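Local coordinates for Nrps/pks (Streptomyces albus, PDB 4OPE), which probably catalyses decarboxylative condensation of acyl chains as a ketosynthase domain of the "AT-less" polyketide synthase that makes oxazolomycin, at residues 16-21 against 25-30; 99-104 against 241-246. One frame throughout, in Å; residues are numbered along the deposited sequence.

Interaction 1: residues 16-21 against 25-30; sequences GRYPKA and AQFWRN
Tyr18 and Phe27 make the closely packed inner half of this contact. CD2 of Tyr18 sits over the centre of one Phe27 face, 3.7 Å above the ring plane, and the two rings, inclined at 33°, meet obliquely. Phe27 reaches there because its CG is anti to the backbone N (chi1 -169°), which swings the ring toward the loop. Beside the rings, Ala21 CB lies 3.6 Å from Phe27 N, setting the turn against the helix backbone. Thr362 of helix 356-370 touches both side chains, and this half is buried. The outer half is polar and looser. Asn30 ND2 donates to Lys20 O at 3.1 Å; Lys20 O lies near the amide plane of Asn30, whereas the nitrogen comes from above the Lys20 carbonyl plane. The same nitrogen donates to a water 2.7 Å from ND2, which in turn donates to Pro19 O. Asn30 OD1 accepts from Arg35, fixing the amide's orientation, while Gln26 NE2 adds a weak bond. Gln26, partly exposed, lays CG 3.4 Å from Lys20 O and gives OE1 to both NE and NH2 of Arg29, which also pairs with Glu475. The whole is a short strand-to-helix connection at the start of a thiolase-fold ketosynthase: a type II turn, Tyr18 to Ala21, begins the connection from strand 9-17 to helix 24-33.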
loop_
_atom_site.group_PDB
_atom_site.type_symbol
_atom_site.label_atom_id
_atom_site.label_comp_id
_atom_site.label_asym_id
_atom_site.label_seq_id
_atom_site.Cartn_x
_atom_site.Cartn_y
_atom_site.Cartn_z
ATOM N N GLY A 16 11.213 10.501 14.019
ATOM C CA GLY A 16 11.857 9.241 13.683
ATOM C C GLY A 16 12.747 8.628 14.750
ATOM O O GLY A 16 13.272 9.329 15.594
ATOM N N ARG A 17 12.889 7.307 14.732
ATOM C CA ARG A 17 13.944 6.631 15.468
ATOM C C ARG A 17 14.736 5.826 14.493
ATOM O O ARG A 17 14.168 5.152 13.657
ATOM C CB ARG A 17 13.375 5.670 16.479
ATOM C CG ARG A 17 12.475 6.340 17.475
ATOM C CD ARG A 17 11.641 5.333 18.237
ATOM N NE ARG A 17 12.499 4.469 19.039
ATOM C CZ ARG A 17 12.066 3.400 19.694
ATOM N NH1 ARG A 17 10.788 3.059 19.648
ATOM N NH2 ARG A 17 12.922 2.660 20.382
ATOM N N TYR A 18 16.045 5.868 14.641
ATOM C CA TYR A 18 16.957 5.118 13.802
ATOM C C TYR A 18 18.038 4.500 14.703
ATOM O O TYR A 18 18.039 4.738 15.921
ATOM C CB TYR A 18 17.520 6.057 12.743
ATOM C CG TYR A 18 16.412 6.654 11.920
ATOM C CD1 TYR A 18 15.706 5.885 11.011
ATOM C CD2 TYR A 18 16.023 7.962 12.080
ATOM C CE1 TYR A 18 14.673 6.409 10.262
ATOM C CE2 TYR A 18 14.979 8.507 11.332
ATOM C CZ TYR A 18 14.299 7.715 10.426
ATOM O OH TYR A 18 13.272 8.237 9.680
ATOM N N PRO A 19 18.928 3.669 14.131
ATOM C CA PRO A 19 19.933 3.025 14.931
ATOM C C PRO A 19 20.757 4.020 15.733
ATOM O O PRO A 19 21.316 4.961 15.153
ATOM C CB PRO A 19 20.777 2.330 13.896
ATOM C CG PRO A 19 19.786 1.936 12.880
ATOM C CD PRO A 19 18.919 3.138 12.768
ATOM N N LYS A 20 20.799 3.802 17.064
ATOM C CA LYS A 20 21.522 4.638 17.986
ATOM C C LYS A 20 20.963 6.055 18.057
ATOM O O LYS A 20 21.639 6.988 18.482
ATOM C CB LYS A 20 23.012 4.648 17.600
ATOM C CG LYS A 20 23.622 3.264 17.655
ATOM C CD LYS A 20 25.125 3.365 17.715
ATOM C CE LYS A 20 25.761 1.996 17.846
ATOM N NZ LYS A 20 25.341 1.299 19.098
ATOM N N ALA A 21 19.731 6.234 17.623
ATOM C CA ALA A 21 19.136 7.554 17.579
ATOM C C ALA A 21 17.670 7.430 17.977
ATOM O O ALA A 21 16.805 7.067 17.165
ATOM C CB ALA A 21 19.294 8.168 16.200
ATOM N N ALA A 25 17.398 14.652 17.342
ATOM C CA ALA A 25 18.562 15.411 17.809
ATOM C C ALA A 25 19.762 14.497 17.871
ATOM O O ALA A 25 20.865 14.868 17.492
ATOM C CB ALA A 25 18.306 16.026 19.165
ATOM N N GLN A 26 19.530 13.287 18.347
ATOM C CA GLN A 26 20.574 12.291 18.431
ATOM C C GLN A 26 20.914 11.824 17.008
ATOM O O GLN A 26 22.063 11.657 16.674
ATOM C CB GLN A 26 20.124 11.170 19.377
ATOM C CG GLN A 26 21.202 10.169 19.741
ATOM C CD GLN A 26 22.465 10.830 20.264
ATOM O OE1 GLN A 26 22.399 11.650 21.184
ATOM N NE2 GLN A 26 23.616 10.499 19.677
ATOM N N PHE A 27 19.929 11.721 16.131
ATOM C CA PHE A 27 20.205 11.366 14.764
ATOM C C PHE A 27 21.145 12.358 14.144
ATOM O O PHE A 27 22.104 11.988 13.448
ATOM C CB PHE A 27 18.882 11.342 13.990
ATOM C CG PHE A 27 18.943 10.728 12.595
ATOM C CD1 PHE A 27 19.678 9.597 12.339
ATOM C CD2 PHE A 27 18.197 11.279 11.558
ATOM C CE1 PHE A 27 19.677 9.027 11.064
ATOM C CE2 PHE A 27 18.188 10.709 10.292
ATOM C CZ PHE A 27 18.929 9.594 10.042
ATOM N N TRP A 28 20.885 13.631 14.409
ATOM C CA TRP A 28 21.663 14.704 13.796
ATOM C C TRP A 28 23.096 14.678 14.268
ATOM O O TRP A 28 23.976 14.734 13.460
ATOM C CB TRP A 28 21.059 16.076 14.021
ATOM C CG TRP A 28 21.950 17.142 13.446
ATOM C CD1 TRP A 28 22.629 18.107 14.135
ATOM C CD2 TRP A 28 22.317 17.315 12.064
ATOM N NE1 TRP A 28 23.365 18.876 13.280
ATOM C CE2 TRP A 28 23.193 18.423 12.002
ATOM C CE3 TRP A 28 21.990 16.650 10.882
ATOM C CZ2 TRP A 28 23.729 18.888 10.808
ATOM C CZ3 TRP A 28 22.523 17.139 9.658
ATOM C CH2 TRP A 28 23.385 18.231 9.645
ATOM N N ARG A 29 23.301 14.588 15.569
ATOM C CA ARG A 29 24.609 14.379 16.180
ATOM C C ARG A 29 25.396 13.280 15.445
ATOM O O ARG A 29 26.586 13.478 15.043
ATOM C CB ARG A 29 24.409 13.911 17.619
ATOM C CG ARG A 29 25.091 14.700 18.724
ATOM C CD ARG A 29 24.101 15.448 19.629
ATOM N NE ARG A 29 23.076 14.579 20.227
ATOM C CZ ARG A 29 21.934 15.013 20.772
ATOM N NH1 ARG A 29 21.649 16.320 20.831
ATOM N NH2 ARG A 29 21.062 14.134 21.255
ATOM N N ASN A 30 24.724 12.128 15.261
ATOM C CA ASN A 30 25.352 10.959 14.646
ATOM C C ASN A 30 25.732 11.188 13.207
ATOM O O ASN A 30 26.808 10.810 12.792
ATOM C CB ASN A 30 24.434 9.767 14.709
ATOM C CG ASN A 30 24.206 9.277 16.115
ATOM O OD1 ASN A 30 24.798 9.797 17.080
ATOM N ND2 ASN A 30 23.326 8.266 16.250
HETATM O O HOH W 1 21.901 7.564 14.099
#

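Interaction 2: residues 99-104 against 241-246; sequences LQTVWH and EGSGAV
With OG1 of Thr101 anti to the carbonyl carbon (chi1 -64°) and OG of Ser243 opposite its own N (chi1 -165°), the two hydroxyls of helix and strand face each other. They come together at 2.8 Å between Thr101 OG1 and Ser243 OG in a hydrogen bond. Thr101 OG1 also bonds to Ile97 O, one turn earlier in the helix, so the hydroxyl is gripped by both its own helix and the strand; both residues are buried. The same rotation sets CG2 of Thr101 anti to the backbone N, and this methyl branch works further along the strand: CG2 stands 3.9 Å from Ala245 CB and 4.0 Å from Gly244 C. Gly244 has no side chain, and its backbone passes beside this methyl between the two residues whose CB atoms face the helix. With a valine here, Ser243 OG would probably be left without its threonine mate and Ile97 O without the hydroxyl that bonds it. The axes of the two short segments approach to 8.0 Å and cross at -36°, running roughly the same way. Helix 93-108 thus lies on one face of the central sheet, with Ser243 also touching Ile97 and Phe98, and Ala245 touching Leu105. Helix 152-163 packs on Leu99 and Val102, while strand 242-250 pairs with strand 9-17 on one side and strand 197-204 on the other.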
loop_
_atom_site.group_PDB
_atom_site.type_symbol
_atom_site.label_atom_id
_atom_site.label_comp_id
_atom_site.label_asym_id
_atom_site.label_seq_id
_atom_site.Cartn_x
_atom_site.Cartn_y
_atom_site.Cartn_z
ATOM N N LEU A 99 2.866 4.245 16.120
ATOM C CA LEU A 99 1.945 5.053 16.877
ATOM C C LEU A 99 2.683 6.118 17.673
ATOM O O LEU A 99 2.319 7.308 17.659
ATOM C CB LEU A 99 1.160 4.202 17.834
ATOM C CG LEU A 99 -0.141 3.636 17.342
ATOM C CD1 LEU A 99 -0.549 2.600 18.361
ATOM C CD2 LEU A 99 -1.216 4.703 17.212
ATOM N N GLN A 100 3.745 5.713 18.350
ATOM C CA GLN A 100 4.538 6.697 19.071
ATOM C C GLN A 100 5.182 7.710 18.114
ATOM O O GLN A 100 5.208 8.902 18.411
ATOM C CB GLN A 100 5.543 6.020 19.985
ATOM C CG GLN A 100 4.848 5.080 21.000
ATOM C CD GLN A 100 5.843 4.327 21.900
ATOM O OE1 GLN A 100 6.948 4.099 21.508
ATOM N NE2 GLN A 100 5.419 3.908 23.077
ATOM N N THR A 101 5.646 7.251 16.954
ATOM C CA THR A 101 6.217 8.137 15.962
ATOM C C THR A 101 5.217 9.177 15.530
ATOM O O THR A 101 5.510 10.364 15.491
ATOM C CB THR A 101 6.677 7.321 14.756
ATOM O OG1 THR A 101 7.733 6.447 15.180
ATOM C CG2 THR A 101 7.137 8.207 13.614
ATOM N N VAL A 102 3.994 8.778 15.261
ATOM C CA VAL A 102 3.011 9.780 14.836
ATOM C C VAL A 102 2.740 10.787 15.928
ATOM O O VAL A 102 2.641 11.992 15.666
ATOM C CB VAL A 102 1.724 9.156 14.316
ATOM C CG1 VAL A 102 0.722 10.236 13.958
ATOM C CG2 VAL A 102 2.060 8.340 13.078
ATOM N N TRP A 103 2.656 10.306 17.157
ATOM C CA TRP A 103 2.506 11.215 18.293
ATOM C C TRP A 103 3.645 12.238 18.278
ATOM O O TRP A 103 3.398 13.452 18.395
ATOM C CB TRP A 103 2.513 10.486 19.641
ATOM C CG TRP A 103 2.179 11.435 20.739
ATOM C CD1 TRP A 103 3.044 12.178 21.494
ATOM C CD2 TRP A 103 0.858 11.787 21.177
ATOM N NE1 TRP A 103 2.343 12.970 22.394
ATOM C CE2 TRP A 103 1.002 12.763 22.210
ATOM C CE3 TRP A 103 -0.424 11.378 20.801
ATOM C CZ2 TRP A 103 -0.094 13.340 22.846
ATOM C CZ3 TRP A 103 -1.524 11.943 21.451
ATOM C CH2 TRP A 103 -1.349 12.908 22.461
ATOM N N HIS A 104 4.891 11.768 18.142
ATOM C CA HIS A 104 5.995 12.690 18.177
ATOM C C HIS A 104 6.023 13.595 16.957
ATOM O O HIS A 104 6.445 14.742 17.061
ATOM C CB HIS A 104 7.292 11.968 18.343
ATOM C CG HIS A 104 7.463 11.359 19.692
ATOM N ND1 HIS A 104 8.037 10.124 19.884
ATOM C CD2 HIS A 104 7.143 11.821 20.921
ATOM C CE1 HIS A 104 8.071 9.847 21.173
ATOM N NE2 HIS A 104 7.546 10.870 21.825
ATOM N N GLU A 241 16.898 -0.997 11.237
ATOM C CA GLU A 241 15.569 -0.757 11.734
ATOM C C GLU A 241 15.252 0.759 11.772
ATOM O O GLU A 241 16.133 1.606 11.819
ATOM C CB GLU A 241 15.465 -1.326 13.115
ATOM C CG GLU A 241 15.514 -2.837 13.172
ATOM C CD GLU A 241 15.361 -3.372 14.598
ATOM O OE1 GLU A 241 14.680 -4.393 14.814
ATOM O OE2 GLU A 241 15.912 -2.769 15.525
ATOM N N GLY A 242 13.987 1.098 11.688
ATOM C CA GLY A 242 13.620 2.489 11.775
ATOM C C GLY A 242 12.135 2.758 11.680
ATOM O O GLY A 242 11.363 1.950 11.184
ATOM N N SER A 243 11.764 3.931 12.140
ATOM C CA SER A 243 10.407 4.420 12.062
ATOM C C SER A 243 10.510 5.911 11.773
ATOM O O SER A 243 11.332 6.616 12.410
ATOM C CB SER A 243 9.739 4.258 13.417
ATOM O OG SER A 243 8.347 4.389 13.316
ATOM N N GLY A 244 9.699 6.400 10.823
ATOM C CA GLY A 244 9.718 7.782 10.535
ATOM C C GLY A 244 8.474 8.271 9.883
ATOM O O GLY A 244 7.786 7.531 9.210
ATOM N N ALA A 245 8.191 9.559 10.080
ATOM C CA ALA A 245 7.036 10.160 9.458
ATOM C C ALA A 245 7.230 11.657 9.307
ATOM O O ALA A 245 7.918 12.290 10.108
ATOM C CB ALA A 245 5.814 9.872 10.307
ATOM N N VAL A 246 6.608 12.202 8.272
ATOM C CA VAL A 246 6.567 13.610 8.063
ATOM C C VAL A 246 5.109 14.023 7.988
ATOM O O VAL A 246 4.202 13.203 7.715
ATOM C CB VAL A 246 7.253 13.999 6.739
ATOM C CG1 VAL A 246 8.737 13.705 6.786
ATOM C CG2 VAL A 246 6.642 13.283 5.552
#

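From the N terminus the chain first runs through strand 9-17, and interaction 1 closes across three residues, the last already in helix 24-33. Interaction 2 opens later, at helix 93-108, and closes 136 intervening residues on when strand 242-250 enters the sheet. The two therefore stand in series, neither nesting nor crossing, yet they come together in space with centres about 13 Å apart. Strands 9-17 and 242-250 are antiparallel neighbours, and Arg17 N lies 2.9 Å from Ser243 O, a probable hydrogen bond. Pro19 packs on Glu241, and Tyr18 on Gly244. Together they hold helix 24-33 against the turn leaving strand 9-17, and helix 93-108 against the neighbouring strand 242-250.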